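Local structure of spike protein P5 (Enterobacteria phage PRD1, 1YQ5) at residues 16-21 against 132-137; 66-71 against 97-102. The protein forms, as a homotrimer and together with P31 and P2, the spike complexes at the five-fold vertices of the capsid, and is essential for viral infectivity. All coordinates share one frame; numbering follows the deposited sequence.

Contact 1: residues 16-21 against 132-137; sequences GGPASI and SNYIIN
S20 and S132 bring their backbones nearest, with CA atoms 4.6 Å apart, where the irregular loop 16-21 passes the chain leading into strand 135-142. Side chains do most of the joining, and Y134 is the main one. Its CG lies between the backbone N and the carbonyl carbon (chi1 59°). The ring extends to the loop, and its hydroxyl OH donates a short hydrogen bond of 2.6 Å to P18 O, which lies at the ring edge in the ring plane and receives the donor tilted 21° from its carbonyl plane. G17 suits its place because a CB would run into Y134 OH, which already lies 3.1 Å from G17 C. I21 covers one ring face: its CD1 sits 3.7 Å from the centroid of the Y134 ring in a CH-pi contact, shifted toward the rim. The same methyl meets I136 CD1 at 4.1 Å, so the two isoleucines touch methyl to methyl next to the ring face that I21 covers. The loop between strands 5-11 and 35-40 is thus tied to the entrance of strand 135-142, where I136 packs on Y11 of strand 5-11 and on M65 and V67 of strand 59-68.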
loop_
_atom_site.group_PDB
_atom_site.type_symbol
_atom_site.label_atom_id
_atom_site.label_comp_id
_atom_site.label_asym_id
_atom_site.label_seq_id
_atom_site.Cartn_x
_atom_site.Cartn_y
_atom_site.Cartn_z
ATOM N N GLY A 16 -22.333 -5.113 10.304
ATOM C CA GLY A 16 -22.581 -5.566 8.945
ATOM C C GLY A 16 -21.878 -6.768 8.350
ATOM O O GLY A 16 -22.250 -7.203 7.265
ATOM N N GLY A 17 -20.880 -7.320 9.029
ATOM C CA GLY A 17 -20.177 -8.454 8.456
ATOM C C GLY A 17 -20.758 -9.814 8.783
ATOM O O GLY A 17 -21.583 -9.942 9.687
ATOM N N PRO A 18 -20.356 -10.859 8.048
ATOM C CA PRO A 18 -20.881 -12.198 8.329
ATOM C C PRO A 18 -20.454 -12.669 9.715
ATOM O O PRO A 18 -19.375 -12.316 10.191
ATOM C CB PRO A 18 -20.295 -13.052 7.203
ATOM C CG PRO A 18 -19.075 -12.294 6.769
ATOM C CD PRO A 18 -19.514 -10.857 6.840
ATOM N N ALA A 19 -21.310 -13.449 10.367
ATOM C CA ALA A 19 -21.006 -13.956 11.699
ATOM C C ALA A 19 -19.695 -14.724 11.637
ATOM O O ALA A 19 -18.949 -14.789 12.611
ATOM C CB ALA A 19 -22.138 -14.869 12.189
ATOM N N SER A 20 -19.413 -15.298 10.473
ATOM C CA SER A 20 -18.182 -16.045 10.289
ATOM C C SER A 20 -17.761 -16.013 8.832
ATOM O O SER A 20 -18.514 -16.429 7.951
ATOM C CB SER A 20 -18.361 -17.497 10.738
ATOM O OG SER A 20 -17.170 -18.241 10.532
ATOM N N ILE A 21 -16.561 -15.500 8.579
ATOM C CA ILE A 21 -16.047 -15.443 7.220
ATOM C C ILE A 21 -15.388 -16.789 6.953
ATOM O O ILE A 21 -14.406 -17.152 7.607
ATOM C CB ILE A 21 -15.009 -14.312 7.056
ATOM C CG1 ILE A 21 -15.661 -12.964 7.386
ATOM C CG2 ILE A 21 -14.457 -14.318 5.624
ATOM C CD1 ILE A 21 -14.701 -11.777 7.371
ATOM N N SER A 132 -14.136 -14.942 12.879
ATOM C CA SER A 132 -15.349 -14.535 13.578
ATOM C C SER A 132 -15.036 -13.540 14.691
ATOM O O SER A 132 -15.845 -13.330 15.593
ATOM C CB SER A 132 -16.059 -15.760 14.165
ATOM O OG SER A 132 -15.240 -16.409 15.118
ATOM N N ASN A 133 -13.860 -12.926 14.618
ATOM C CA ASN A 133 -13.424 -11.955 15.624
ATOM C C ASN A 133 -12.536 -10.954 14.898
ATOM O O ASN A 133 -11.407 -10.686 15.304
ATOM C CB ASN A 133 -12.640 -12.679 16.725
ATOM C CG ASN A 133 -11.978 -11.723 17.699
ATOM O OD1 ASN A 133 -12.581 -10.742 18.132
ATOM N ND2 ASN A 133 -10.730 -12.013 18.057
ATOM N N TYR A 134 -13.077 -10.391 13.826
ATOM C CA TYR A 134 -12.335 -9.471 12.982
ATOM C C TYR A 134 -12.734 -8.006 13.041
ATOM O O TYR A 134 -13.879 -7.661 13.319
ATOM C CB TYR A 134 -12.449 -9.946 11.530
ATOM C CG TYR A 134 -13.885 -10.019 11.041
ATOM C CD1 TYR A 134 -14.526 -8.891 10.529
ATOM C CD2 TYR A 134 -14.618 -11.203 11.135
ATOM C CE1 TYR A 134 -15.861 -8.937 10.124
ATOM C CE2 TYR A 134 -15.956 -11.261 10.731
ATOM C CZ TYR A 134 -16.567 -10.121 10.231
ATOM O OH TYR A 134 -17.885 -10.157 9.848
ATOM N N ILE A 135 -11.753 -7.149 12.791
ATOM C CA ILE A 135 -11.982 -5.719 12.711
ATOM C C ILE A 135 -11.398 -5.380 11.350
ATOM O O ILE A 135 -10.185 -5.452 11.142
ATOM C CB ILE A 135 -11.244 -4.921 13.794
ATOM C CG1 ILE A 135 -11.850 -5.220 15.166
ATOM C CG2 ILE A 135 -11.381 -3.421 13.502
ATOM C CD1 ILE A 135 -13.318 -4.832 15.269
ATOM N N ILE A 136 -12.280 -5.056 10.416
ATOM C CA ILE A 136 -11.876 -4.726 9.066
ATOM C C ILE A 136 -12.157 -3.258 8.797
ATOM O O ILE A 136 -13.239 -2.750 9.107
ATOM C CB ILE A 136 -12.644 -5.592 8.036
ATOM C CG1 ILE A 136 -12.293 -7.067 8.248
ATOM C CG2 ILE A 136 -12.305 -5.153 6.611
ATOM C CD1 ILE A 136 -13.080 -8.018 7.364
ATOM N N ASN A 137 -11.164 -2.574 8.246
ATOM C CA ASN A 137 -11.310 -1.171 7.903
ATOM C C ASN A 137 -11.110 -1.041 6.406
ATOM O O ASN A 137 -10.158 -1.589 5.846
ATOM C CB ASN A 137 -10.280 -0.323 8.648
ATOM C CG ASN A 137 -10.643 -0.122 10.106
ATOM O OD1 ASN A 137 -11.514 0.691 10.437
ATOM N ND2 ASN A 137 -9.992 -0.868 10.980
#

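Contact 2: residues 66-71 against 97-102; sequences TVKNNT and LTAGGT
A99 touches N69 and N70 as the chain turns into strand 100-102. Its CB lies 3.6 Å from N70 CA, a small methyl suited to such close quarters, while its carbonyl O accepts a hydrogen bond of 3.0 Å from N69 N, nearly straight at 172°. A99 is the centre of an inverse gamma turn, closed by a weak bond from G100 N to T98 O. Around it curls K68, bent at chi2, chi3 and chi4: CE comes 3.3 Å from A99 O, and NZ donates to N70 OD1 and to a water that also accepts from A99 N. D87 of the second subunit forms a salt bridge with the same NZ, so the long, bent lysine, with three partners at NZ, links strand, turn and neighbour. G100, the non-hydrogen-bonded partner of K68, suits this place because a CB at these backbone angles would run into V67 O; that oxygen instead lies 3.1 Å from G100 CA in a CA-H...O contact. G101 and V67 form the hydrogen-bonded antiparallel pair: V67 N donates to G101 O and G101 N to V67 O, each at 3.1 Å. V67 CG1, placed between the backbone N and the carbonyl carbon (chi1 61°), lies 3.4 Å from G101 N, over a residue with no side chain of its own. T102 closes the segment beside T66, two beta-branched residues pointing the same way, with T66 CG2 3.6 Å from T102 OG1; that hydroxyl is hydrogen-bonded to V89 O of the second subunit. Strand 100-109 is the outermost of its sheet within this chain. Strand 59-68 lies next to it, with 135-142 beyond; V67 packs on Y77 of strand 76-83 in the other sheet of the jelly roll, whereas T66 and T102 pack on the second subunit.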
loop_
_atom_site.group_PDB
_atom_site.type_symbol
_atom_site.label_atom_id
_atom_site.label_comp_id
_atom_site.label_asym_id
_atom_site.label_seq_id
_atom_site.Cartn_x
_atom_site.Cartn_y
_atom_site.Cartn_z
ATOM N N THR A 66 -7.805 -3.249 5.575
ATOM C CA THR A 66 -6.993 -3.917 6.576
ATOM C C THR A 66 -7.846 -4.828 7.442
ATOM O O THR A 66 -9.059 -4.653 7.543
ATOM C CB THR A 66 -6.307 -2.901 7.505
ATOM O OG1 THR A 66 -7.301 -2.058 8.102
ATOM C CG2 THR A 66 -5.320 -2.047 6.727
ATOM N N VAL A 67 -7.200 -5.804 8.067
ATOM C CA VAL A 67 -7.902 -6.718 8.946
ATOM C C VAL A 67 -7.020 -7.190 10.085
ATOM O O VAL A 67 -5.818 -7.398 9.917
ATOM C CB VAL A 67 -8.415 -7.981 8.200
ATOM C CG1 VAL A 67 -7.248 -8.749 7.598
ATOM C CG2 VAL A 67 -9.176 -8.880 9.168
ATOM N N LYS A 68 -7.644 -7.322 11.250
ATOM C CA LYS A 68 -7.009 -7.845 12.445
ATOM C C LYS A 68 -8.031 -8.842 12.987
ATOM O O LYS A 68 -9.215 -8.524 13.105
ATOM C CB LYS A 68 -6.764 -6.759 13.505
ATOM C CG LYS A 68 -5.604 -5.802 13.238
ATOM C CD LYS A 68 -4.300 -6.532 12.924
ATOM C CE LYS A 68 -3.928 -7.590 13.968
ATOM N NZ LYS A 68 -3.673 -7.048 15.338
ATOM N N ASN A 69 -7.573 -10.054 13.271
ATOM C CA ASN A 69 -8.407 -11.106 13.842
ATOM C C ASN A 69 -7.391 -11.864 14.679
ATOM O O ASN A 69 -6.934 -12.955 14.322
ATOM C CB ASN A 69 -8.999 -12.001 12.751
ATOM C CG ASN A 69 -10.039 -12.962 13.297
ATOM O OD1 ASN A 69 -9.714 -13.883 14.050
ATOM N ND2 ASN A 69 -11.299 -12.746 12.932
ATOM N N ASN A 70 -7.034 -11.233 15.794
ATOM C CA ASN A 70 -6.027 -11.719 16.722
ATOM C C ASN A 70 -6.090 -13.169 17.166
ATOM O O ASN A 70 -5.076 -13.717 17.594
ATOM C CB ASN A 70 -5.990 -10.793 17.941
ATOM C CG ASN A 70 -5.600 -9.375 17.569
ATOM O OD1 ASN A 70 -5.495 -9.047 16.385
ATOM N ND2 ASN A 70 -5.379 -8.529 18.571
ATOM N N THR A 71 -7.257 -13.793 17.063
ATOM C CA THR A 71 -7.402 -15.187 17.461
ATOM C C THR A 71 -7.062 -16.177 16.347
ATOM O O THR A 71 -7.158 -17.393 16.536
ATOM C CB THR A 71 -8.820 -15.467 17.978
ATOM O OG1 THR A 71 -9.782 -14.899 17.079
ATOM C CG2 THR A 71 -8.989 -14.860 19.369
ATOM N N LEU A 97 2.180 -11.791 16.138
ATOM C CA LEU A 97 2.546 -10.381 16.012
ATOM C C LEU A 97 1.839 -9.695 14.843
ATOM O O LEU A 97 1.647 -8.477 14.848
ATOM C CB LEU A 97 4.063 -10.250 15.838
ATOM C CG LEU A 97 4.876 -10.584 17.093
ATOM C CD1 LEU A 97 6.365 -10.663 16.767
ATOM C CD2 LEU A 97 4.608 -9.514 18.144
ATOM N N THR A 98 1.460 -10.477 13.839
ATOM C CA THR A 98 0.776 -9.930 12.672
ATOM C C THR A 98 -0.435 -10.798 12.349
ATOM O O THR A 98 -0.460 -11.502 11.336
ATOM C CB THR A 98 1.716 -9.878 11.441
ATOM O OG1 THR A 98 2.130 -11.206 11.092
ATOM C CG2 THR A 98 2.943 -9.042 11.749
ATOM N N ALA A 99 -1.435 -10.738 13.220
ATOM C CA ALA A 99 -2.655 -11.520 13.063
ATOM C C ALA A 99 -3.636 -10.831 12.121
ATOM O O ALA A 99 -4.745 -10.467 12.510
ATOM C CB ALA A 99 -3.302 -11.748 14.428
ATOM N N GLY A 100 -3.216 -10.656 10.875
ATOM C CA GLY A 100 -4.072 -10.010 9.904
ATOM C C GLY A 100 -3.317 -9.681 8.638
ATOM O O GLY A 100 -2.283 -10.282 8.344
ATOM N N GLY A 101 -3.829 -8.716 7.887
ATOM C CA GLY A 101 -3.181 -8.341 6.650
ATOM C C GLY A 101 -3.569 -6.953 6.191
ATOM O O GLY A 101 -4.411 -6.290 6.801
ATOM N N THR A 102 -2.966 -6.529 5.089
ATOM C CA THR A 102 -3.212 -5.207 4.545
ATOM C C THR A 102 -3.070 -5.183 3.032
ATOM O O THR A 102 -2.201 -5.849 2.475
ATOM C CB THR A 102 -2.187 -4.189 5.112
ATOM O OG1 THR A 102 -2.348 -4.075 6.534
ATOM C CG2 THR A 102 -2.365 -2.826 4.451
HETATM O O HOH W 1 -1.341 -8.978 15.422
#

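Both contacts lie in the C-terminal domain of the spike protein and meet at one sheet, where strands 135-142 and 59-68 are neighbours: the backbones of N137 with T66 and of I135 with K68 probably pair by hydrogen bonds. Contact 2 is nested within the chain loop closed by contact 1. Contact 1 is only partly buried and joins a loop to a strand entrance, chiefly through one tyrosine and apolar methyls. Contact 2, mostly buried, depends on backbone bonds between strands, on glycines, and on polar side chains facing a second subunit, which suits a strand lying at a trimer interface. A hydrogen bond from N133 ND2 to T71 OG1 also joins the two.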